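Local coordinates for protein phosphoribosylaminoimidazole-succinocarboxamide synthase (PDB 4O86) that catalyses the ATP-dependent joining of L-aspartate to the imidazole carboxylate of CAIR, giving SAICAR in de novo purine biosynthesis, at residues Lys175-Lys180 / Leu188-Ser193; Val92-Ala97 / Pro113-Glu118. All coordinates share one frame; numbering follows the deposited sequence.

Following the chain from the N terminus, interaction 2 comes first: strand 84-93 ends near Arg93, and 15 residues separate Ala97 from Pro113 as the chain returns in strand 111-121, where Ile116 and Val117 pair antiparallel with Arg93 and Val92. Only after that loop has closed does interaction 1 open. Strand 169-180 carries Lys175-Lys180, seven residues intervene, and Leu188-Ser193 returns along it toward strand 197-201. The two contacts therefore lie in series, neither nesting nor crossing. Strands 84-93 and 169-180 are neighbours in one antiparallel sheet, and the contact centres are 18 Å apart. Interaction 1 reaches ADP and the cytidine nucleotide; interaction 2 grips that nucleotide's phosphate.

Interaction 1. Residues Lys175-Lys180 / Leu188-Ser193; sequences KLEFGK and LADEIS. With ADP (adenosine-5'-diphosphate), chain H; C5P (cytidine-5'-monophosphate), chain D; PO4 (phosphate ion), chain G.
One face of the Phe178 ring is covered by Leu188, whose CD1 sits over it, 4.1 Å from the ring centroid, a CH-pi contact. The carboxylates of Glu177 and Asp190 are stacked, their planes only 8° apart, with Glu177 OE2 3.7 Å from Asp190 OD1. Lys175 probably eases this like-charge contact: its NZ meets Glu177 OE2 at 2.8 Å, on the anti side but tilted out of the carboxylate plane, and Asp190 OD1 at 3.2 Å. Bends at chi2 (-91°) and chi3 (-69°) swing the lysine chain across to these acids, and NZ also hydrogen-bonds O3 of the phosphate ion. A water bridges Glu177 OE2 and Asp190 OD2, while Lys13 forms a further salt bridge to OD2. Here the antiparallel hairpin of strands 169-180 and 186-188, paired at Phe178 and Leu188, leads into the ATP site: Ala189 N donates to Glu177 O, and Asp190 N to ADP N7 at 3.1 Å. The ADP ribose hydroxyl O2' donates to Glu177 OE1 at 2.7 Å. With an alanine at Glu177, this hydroxyl is likely to lose its acceptor, and Lys175 one of the two carboxylates holding its ammonium. Beneath the polar layer, Leu176 packs against Leu188 CD1 and, through its CD2, against Ile192 CD1, with helices 45-62 and 143-165 flanking this apolar side.

Interaction 2. Residues Val92-Ala97 / Pro113-Glu118; sequences VRNVVA and PEPIVE. With C5P (cytidine-5'-monophosphate), chain D; CDP (cytidine-5'-diphosphate), chain C.
Arg93 places CG beside the backbone N (chi1 -31°, off a staggered value), and a bend at chi3 (71°) sets the guanidinium between the acid Glu118 and the nucleotide phosphate. Glu118 has CG opposite its carbonyl carbon (chi1 -55°) and an extended chain beyond, bringing OE1 to the guanidinium edge. The backbones form an antiparallel ladder between strands 84-93 and 111-121: Arg93 and Ile116 are a hydrogen-bonded pair, with Arg93 N donating to Ile116 O and Ile116 N to Arg93 O, and Val92 and Val117 the adjoining non-hydrogen-bonded pair. Val92 CG1 packs on Pro115 CB at 4.2 Å. Tyr134 of the second subunit packs on Val117 and its His135 on Ile116, and Asn132 of that subunit donates to Val117 O, so the ladder lies at the dimer interface. Glu118 OE1 is held by Tyr120 OH as well as by Arg93, a second-shell arrangement that should help to fix the guanidinium's rotation. Its two terminal nitrogens grip the alpha phosphate of CDP, NH1 reaching O1A and NH2 reaching O2A, each at 2.9 Å, in a pocket that probably serves the phosphoribosyl substrate. CMP is modelled as an alternative occupant, its phosphate overlapping that alpha phosphate and met by the same two nitrogens. In the salt bridge, Arg93 NH1 lies 2.8 Å from Glu118 OE1, which is near the guanidinium plane, although NH1 itself comes from above the carboxylate plane.

Interaction 1. Residues Lys175-Lys180 / Leu188-Ser193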
loop_
_atom_site.group_PDB
_atom_site.type_symbol
_atom_site.label_atom_id
_atom_site.label_comp_id
_atom_site.label_asym_id
_atom_site.label_seq_id
_atom_site.Cartn_x
_atom_site.Cartn_y
_atom_site.Cartn_z
ATOM N N LYS A 175 14.286 5.017 -5.700
ATOM C CA LYS A 175 13.683 5.616 -4.515
ATOM C C LYS A 175 14.112 7.087 -4.362
ATOM O O LYS A 175 15.287 7.422 -4.497
ATOM C CB LYS A 175 14.082 4.819 -3.269
ATOM C CG LYS A 175 13.456 5.296 -1.955
ATOM C CD LYS A 175 14.312 6.325 -1.216
ATOM C CE LYS A 175 15.608 5.707 -0.667
ATOM N NZ LYS A 175 16.538 6.727 -0.076
ATOM N N LEU A 176 13.149 7.946 -4.045
ATOM C CA LEU A 176 13.435 9.331 -3.701
ATOM C C LEU A 176 12.976 9.666 -2.288
ATOM O O LEU A 176 12.119 8.979 -1.701
ATOM C CB LEU A 176 12.737 10.297 -4.672
ATOM C CG LEU A 176 13.024 10.149 -6.168
ATOM C CD1 LEU A 176 12.111 11.083 -6.951
ATOM C CD2 LEU A 176 14.496 10.397 -6.488
ATOM N N GLU A 177 13.536 10.751 -1.764
ATOM C CA GLU A 177 13.071 11.340 -0.522
ATOM C C GLU A 177 12.905 12.849 -0.693
ATOM O O GLU A 177 13.555 13.473 -1.549
ATOM C CB GLU A 177 14.044 11.020 0.605
ATOM C CG GLU A 177 14.061 9.544 0.958
ATOM C CD GLU A 177 14.963 9.237 2.126
ATOM O OE1 GLU A 177 15.075 10.096 3.019
ATOM O OE2 GLU A 177 15.545 8.137 2.148
ATOM N N PHE A 178 12.030 13.426 0.122
ATOM C CA PHE A 178 11.652 14.825 -0.002
ATOM C C PHE A 178 11.545 15.479 1.359
ATOM O O PHE A 178 11.268 14.819 2.369
ATOM C CB PHE A 178 10.267 14.951 -0.652
ATOM C CG PHE A 178 10.206 14.482 -2.065
ATOM C CD1 PHE A 178 10.398 15.377 -3.115
ATOM C CD2 PHE A 178 9.956 13.140 -2.356
ATOM C CE1 PHE A 178 10.321 14.959 -4.427
ATOM C CE2 PHE A 178 9.888 12.708 -3.676
ATOM C CZ PHE A 178 10.075 13.615 -4.703
ATOM N N GLY A 179 11.715 16.798 1.354
ATOM C CA GLY A 179 11.478 17.625 2.509
ATOM C C GLY A 179 10.912 18.974 2.103
ATOM O O GLY A 179 10.819 19.311 0.914
ATOM N N LYS A 180 10.558 19.753 3.116
ATOM C CA LYS A 180 9.948 21.061 2.955
ATOM C C LYS A 180 11.010 22.122 3.269
ATOM O O LYS A 180 11.738 21.973 4.240
ATOM C CB LYS A 180 8.810 21.153 3.966
ATOM C CG LYS A 180 7.480 21.631 3.422
ATOM C CD LYS A 180 6.359 21.299 4.408
ATOM C CE LYS A 180 5.056 21.962 3.991
ATOM N NZ LYS A 180 3.852 21.355 4.632
ATOM N N LEU A 188 13.374 18.037 -3.441
ATOM C CA LEU A 188 13.979 16.721 -3.584
ATOM C C LEU A 188 15.237 16.608 -2.742
ATOM O O LEU A 188 16.116 17.479 -2.803
ATOM C CB LEU A 188 14.315 16.469 -5.055
ATOM C CG LEU A 188 14.841 15.094 -5.449
ATOM C CD1 LEU A 188 13.840 14.016 -5.071
ATOM C CD2 LEU A 188 15.109 15.065 -6.947
ATOM N N ALA A 189 15.334 15.530 -1.963
ATOM C CA ALA A 189 16.403 15.417 -0.972
ATOM C C ALA A 189 17.247 14.140 -1.091
ATOM O O ALA A 189 17.301 13.508 -2.156
ATOM C CB ALA A 189 15.824 15.569 0.433
ATOM N N ASP A 190 17.922 13.787 0.001
ATOM C CA ASP A 190 18.733 12.570 0.077
ATOM C C ASP A 190 19.689 12.387 -1.120
ATOM O O ASP A 190 20.395 13.327 -1.503
ATOM C CB ASP A 190 17.833 11.338 0.284
ATOM C CG ASP A 190 18.583 10.162 0.907
ATOM O OD1 ASP A 190 18.622 9.089 0.265
ATOM O OD2 ASP A 190 19.119 10.308 2.036
ATOM N N GLU A 191 19.699 11.187 -1.706
ATOM C CA GLU A 191 20.687 10.827 -2.707
ATOM C C GLU A 191 20.022 10.235 -3.931
ATOM O O GLU A 191 18.880 9.771 -3.864
ATOM C CB GLU A 191 21.708 9.816 -2.131
ATOM C CG GLU A 191 21.164 8.398 -1.924
ATOM C CD GLU A 191 22.207 7.390 -1.444
ATOM O OE1 GLU A 191 23.117 7.046 -2.207
ATOM O OE2 GLU A 191 22.103 6.901 -0.309
ATOM N N ILE A 192 20.749 10.245 -5.049
ATOM C CA ILE A 192 20.369 9.464 -6.216
ATOM C C ILE A 192 21.631 8.774 -6.718
ATOM O O ILE A 192 22.509 9.407 -7.299
ATOM C CB ILE A 192 19.732 10.312 -7.350
ATOM C CG1 ILE A 192 18.554 11.147 -6.835
ATOM C CG2 ILE A 192 19.265 9.405 -8.474
ATOM C CD1 ILE A 192 17.946 12.065 -7.876
ATOM N N SER A 193 21.705 7.466 -6.491
ATOM C CA SER A 193 22.906 6.711 -6.788
ATOM C C SER A 193 22.544 5.278 -7.219
ATOM O O SER A 193 21.361 4.906 -7.196
ATOM C CB SER A 193 23.811 6.714 -5.556
ATOM O OG SER A 193 23.233 5.962 -4.512
HETATM P PB ADP H . 19.032 6.555 6.798
HETATM O O1B ADP H . 19.751 5.270 7.148
HETATM O O2B ADP H . 18.143 7.107 7.892
HETATM O O3B ADP H . 18.378 6.541 5.427
HETATM P PA ADP H . 21.120 7.900 5.398
HETATM O O1A ADP H . 22.344 7.016 5.401
HETATM O O2A ADP H . 20.242 7.927 4.173
HETATM O O3A ADP H . 20.238 7.619 6.719
HETATM O "O5'" ADP H . 21.588 9.421 5.703
HETATM C "C5'" ADP H . 20.790 10.550 5.320
HETATM C "C4'" ADP H . 19.704 10.920 6.341
HETATM O "O4'" ADP H . 19.434 12.326 6.246
HETATM C "C3'" ADP H . 18.365 10.269 6.039
HETATM O "O3'" ADP H . 17.637 10.138 7.264
HETATM C "C2'" ADP H . 17.667 11.267 5.132
HETATM O "O2'" ADP H . 16.245 11.149 5.155
HETATM C "C1'" ADP H . 18.124 12.589 5.720
HETATM N N9 ADP H . 18.235 13.686 4.723
HETATM C C8 ADP H . 18.547 13.573 3.413
HETATM N N7 ADP H . 18.580 14.788 2.817
HETATM C C5 ADP H . 18.300 15.713 3.767
HETATM C C6 ADP H . 18.158 17.194 3.844
HETATM N N6 ADP H . 18.345 17.987 2.759
HETATM N N1 ADP H . 17.831 17.741 5.044
HETATM C C2 ADP H . 17.646 17.008 6.154
HETATM N N3 ADP H . 17.762 15.672 6.158
HETATM C C4 ADP H . 18.072 14.978 5.022
HETATM O O3P C5P D . 13.012 -3.311 -2.739
HETATM P P C5P D . 12.169 -2.620 -3.778
HETATM O O1P C5P D . 12.096 -3.321 -5.116
HETATM O O2P C5P D . 10.815 -2.187 -3.268
HETATM O "O5'" C5P D . 13.001 -1.281 -4.091
HETATM C "C5'" C5P D . 12.637 -0.416 -5.166
HETATM C "C4'" C5P D . 13.763 0.573 -5.439
HETATM O "O4'" C5P D . 13.927 1.456 -4.330
HETATM C "C3'" C5P D . 15.094 -0.140 -5.617
HETATM O "O3'" C5P D . 15.833 0.506 -6.660
HETATM C "C2'" C5P D . 15.833 0.048 -4.318
HETATM O "O2'" C5P D . 17.229 0.172 -4.614
HETATM C "C1'" C5P D . 15.243 1.338 -3.770
HETATM N N1 C5P D . 15.122 1.352 -2.304
HETATM C C2 C5P D . 15.999 2.142 -1.527
HETATM N N3 C5P D . 15.874 2.168 -0.178
HETATM C C4 C5P D . 14.910 1.446 0.434
HETATM C C5 C5P D . 14.033 0.664 -0.311
HETATM C C6 C5P D . 14.158 0.639 -1.701
HETATM O O2 C5P D . 16.890 2.815 -2.087
HETATM N N4 C5P D . 14.796 1.477 1.781
HETATM P P PO4 G . 17.212 4.048 2.779
HETATM O O1 PO4 G . 15.956 3.307 3.151
HETATM O O2 PO4 G . 17.619 3.770 1.349
HETATM O O3 PO4 G . 16.973 5.531 2.910
HETATM O O4 PO4 G . 18.317 3.602 3.721
HETATM O O HOH W 1 17.069 8.168 -2.402
HETATM O O HOH W 2 15.940 11.492 -3.593
HETATM O O HOH W 3 17.891 8.156 3.554
#

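Interaction 2. Residues Val92-Ala97 / Pro113-Glu118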
loop_
_atom_site.group_PDB
_atom_site.type_symbol
_atom_site.label_atom_id
_atom_site.label_comp_id
_atom_site.label_asym_id
_atom_site.label_seq_id
_atom_site.Cartn_x
_atom_site.Cartn_y
_atom_site.Cartn_z
ATOM N N VAL A 92 9.505 4.964 -7.599
ATOM C CA VAL A 92 8.928 4.961 -8.935
ATOM C C VAL A 92 9.432 3.722 -9.697
ATOM O O VAL A 92 10.602 3.395 -9.617
ATOM C CB VAL A 92 9.276 6.263 -9.698
ATOM C CG1 VAL A 92 8.526 6.327 -11.009
ATOM C CG2 VAL A 92 8.951 7.488 -8.853
ATOM N N ARG A 93 8.546 3.028 -10.412
ATOM C CA ARG A 93 8.904 1.757 -11.042
ATOM C C ARG A 93 8.473 1.692 -12.515
ATOM O O ARG A 93 7.297 1.924 -12.834
ATOM C CB ARG A 93 8.321 0.577 -10.233
ATOM C CG ARG A 93 8.206 0.851 -8.724
ATOM C CD ARG A 93 7.767 -0.368 -7.922
ATOM N NE ARG A 93 8.827 -1.355 -7.860
ATOM C CZ ARG A 93 9.392 -1.829 -6.753
ATOM N NH1 ARG A 93 8.987 -1.446 -5.534
ATOM N NH2 ARG A 93 10.374 -2.717 -6.880
ATOM N N ASN A 94 9.425 1.379 -13.401
ATOM C CA ASN A 94 9.169 1.257 -14.860
ATOM C C ASN A 94 9.121 -0.197 -15.347
ATOM O O ASN A 94 8.349 -0.549 -16.261
ATOM C CB ASN A 94 10.230 2.029 -15.649
ATOM C CG ASN A 94 10.259 3.505 -15.283
ATOM O OD1 ASN A 94 9.219 4.174 -15.278
ATOM N ND2 ASN A 94 11.436 4.013 -14.945
ATOM N N VAL A 95 9.976 -1.015 -14.735
ATOM C CA VAL A 95 10.146 -2.417 -15.068
ATOM C C VAL A 95 9.998 -3.182 -13.760
ATOM O O VAL A 95 10.487 -2.720 -12.719
ATOM C CB VAL A 95 11.545 -2.662 -15.678
ATOM C CG1 VAL A 95 11.830 -4.146 -15.840
ATOM C CG2 VAL A 95 11.670 -1.938 -17.013
ATOM N N VAL A 96 9.305 -4.319 -13.808
ATOM C CA VAL A 96 9.096 -5.176 -12.632
ATOM C C VAL A 96 10.419 -5.780 -12.130
ATOM O O VAL A 96 11.145 -6.443 -12.883
ATOM C CB VAL A 96 8.098 -6.319 -12.930
ATOM C CG1 VAL A 96 7.963 -7.242 -11.723
ATOM C CG2 VAL A 96 6.732 -5.769 -13.359
ATOM N N ALA A 97 10.714 -5.537 -10.852
ATOM C CA ALA A 97 11.881 -6.097 -10.168
ATOM C C ALA A 97 11.635 -6.015 -8.657
ATOM O O ALA A 97 10.674 -5.375 -8.224
ATOM C CB ALA A 97 13.133 -5.310 -10.545
ATOM N N PRO A 113 2.949 -0.891 -18.296
ATOM C CA PRO A 113 2.255 -0.032 -19.265
ATOM C C PRO A 113 2.371 1.455 -18.915
ATOM O O PRO A 113 2.306 2.307 -19.802
ATOM C CB PRO A 113 0.790 -0.523 -19.213
ATOM C CG PRO A 113 0.652 -1.248 -17.900
ATOM C CD PRO A 113 2.023 -1.809 -17.594
ATOM N N GLU A 114 2.557 1.758 -17.632
ATOM C CA GLU A 114 2.876 3.114 -17.189
ATOM C C GLU A 114 3.620 3.049 -15.839
ATOM O O GLU A 114 3.606 2.012 -15.172
ATOM C CB GLU A 114 1.613 4.005 -17.112
ATOM C CG GLU A 114 0.568 3.598 -16.079
ATOM C CD GLU A 114 -0.338 2.468 -16.547
ATOM O OE1 GLU A 114 -0.640 1.566 -15.730
ATOM O OE2 GLU A 114 -0.746 2.467 -17.736
ATOM N N PRO A 115 4.287 4.140 -15.441
ATOM C CA PRO A 115 5.035 4.030 -14.180
ATOM C C PRO A 115 4.126 3.763 -12.964
ATOM O O PRO A 115 2.953 4.149 -12.963
ATOM C CB PRO A 115 5.729 5.393 -14.052
ATOM C CG PRO A 115 5.696 5.996 -15.431
ATOM C CD PRO A 115 4.452 5.459 -16.082
ATOM N N ILE A 116 4.672 3.059 -11.974
ATOM C CA ILE A 116 4.035 2.865 -10.672
ATOM C C ILE A 116 4.769 3.694 -9.612
ATOM O O ILE A 116 5.993 3.666 -9.522
ATOM C CB ILE A 116 4.077 1.368 -10.259
ATOM C CG1 ILE A 116 3.117 0.556 -11.136
ATOM C CG2 ILE A 116 3.755 1.195 -8.774
ATOM C CD1 ILE A 116 3.118 -0.929 -10.829
ATOM N N VAL A 117 4.018 4.427 -8.807
ATOM C CA VAL A 117 4.596 5.160 -7.683
ATOM C C VAL A 117 4.125 4.467 -6.425
ATOM O O VAL A 117 2.926 4.232 -6.269
ATOM C CB VAL A 117 4.148 6.649 -7.646
ATOM C CG1 VAL A 117 4.877 7.399 -6.543
ATOM C CG2 VAL A 117 4.415 7.325 -8.980
ATOM N N GLU A 118 5.062 4.139 -5.537
ATOM C CA GLU A 118 4.722 3.568 -4.238
ATOM C C GLU A 118 5.241 4.468 -3.118
ATOM O O GLU A 118 6.339 5.049 -3.227
ATOM C CB GLU A 118 5.285 2.150 -4.079
ATOM C CG GLU A 118 4.882 1.175 -5.184
ATOM C CD GLU A 118 5.619 -0.155 -5.107
ATOM O OE1 GLU A 118 6.699 -0.232 -4.481
ATOM O OE2 GLU A 118 5.124 -1.143 -5.683
HETATM O O3P C5P D . 13.012 -3.311 -2.739
HETATM P P C5P D . 12.169 -2.620 -3.778
HETATM O O1P C5P D . 12.096 -3.321 -5.116
HETATM O O2P C5P D . 10.815 -2.187 -3.268
HETATM O "O5'" C5P D . 13.001 -1.281 -4.091
HETATM C "C5'" C5P D . 12.637 -0.416 -5.166
HETATM C "C4'" C5P D . 13.763 0.573 -5.439
HETATM O "O4'" C5P D . 13.927 1.456 -4.330
HETATM C "C3'" C5P D . 15.094 -0.140 -5.617
HETATM O "O3'" C5P D . 15.833 0.506 -6.660
HETATM C "C2'" C5P D . 15.833 0.048 -4.318
HETATM O "O2'" C5P D . 17.229 0.172 -4.614
HETATM C "C1'" C5P D . 15.243 1.338 -3.770
HETATM N N1 C5P D . 15.122 1.352 -2.304
HETATM C C2 C5P D . 15.999 2.142 -1.527
HETATM N N3 C5P D . 15.874 2.168 -0.178
HETATM C C4 C5P D . 14.910 1.446 0.434
HETATM C C5 C5P D . 14.033 0.664 -0.311
HETATM C C6 C5P D . 14.158 0.639 -1.701
HETATM O O2 C5P D . 16.890 2.815 -2.087
HETATM N N4 C5P D . 14.796 1.477 1.781
HETATM O O3B CDP C . 14.125 -4.765 -1.126
HETATM P PB CDP C . 14.278 -4.030 -2.431
HETATM O O1B CDP C . 15.441 -3.053 -2.414
HETATM O O2B CDP C . 14.182 -4.894 -3.659
HETATM O O3A CDP C . 12.964 -3.087 -2.476
HETATM P PA CDP C . 12.221 -2.595 -3.821
HETATM O O1A CDP C . 10.886 -2.006 -3.431
HETATM O O2A CDP C . 12.216 -3.697 -4.860
HETATM O "O5'" CDP C . 13.187 -1.414 -4.327
HETATM C "C5'" CDP C . 12.690 -0.351 -5.136
HETATM C "C4'" CDP C . 13.820 0.625 -5.432
HETATM O "O4'" CDP C . 14.016 1.496 -4.318
HETATM C "C3'" CDP C . 15.135 -0.108 -5.633
HETATM O "O3'" CDP C . 15.881 0.546 -6.666
HETATM C "C2'" CDP C . 15.881 0.033 -4.332
HETATM O "O2'" CDP C . 17.279 0.127 -4.623
HETATM C "C1'" CDP C . 15.325 1.327 -3.757
HETATM N N1 CDP C . 15.198 1.313 -2.291
HETATM C C2 CDP C . 16.030 2.137 -1.503
HETATM O O2 CDP C . 16.889 2.858 -2.053
HETATM N N3 CDP C . 15.901 2.140 -0.154
HETATM C C4 CDP C . 14.973 1.366 0.448
HETATM N N4 CDP C . 14.857 1.377 1.796
HETATM C C5 CDP C . 14.138 0.549 -0.309
HETATM C C6 CDP C . 14.269 0.546 -1.699
#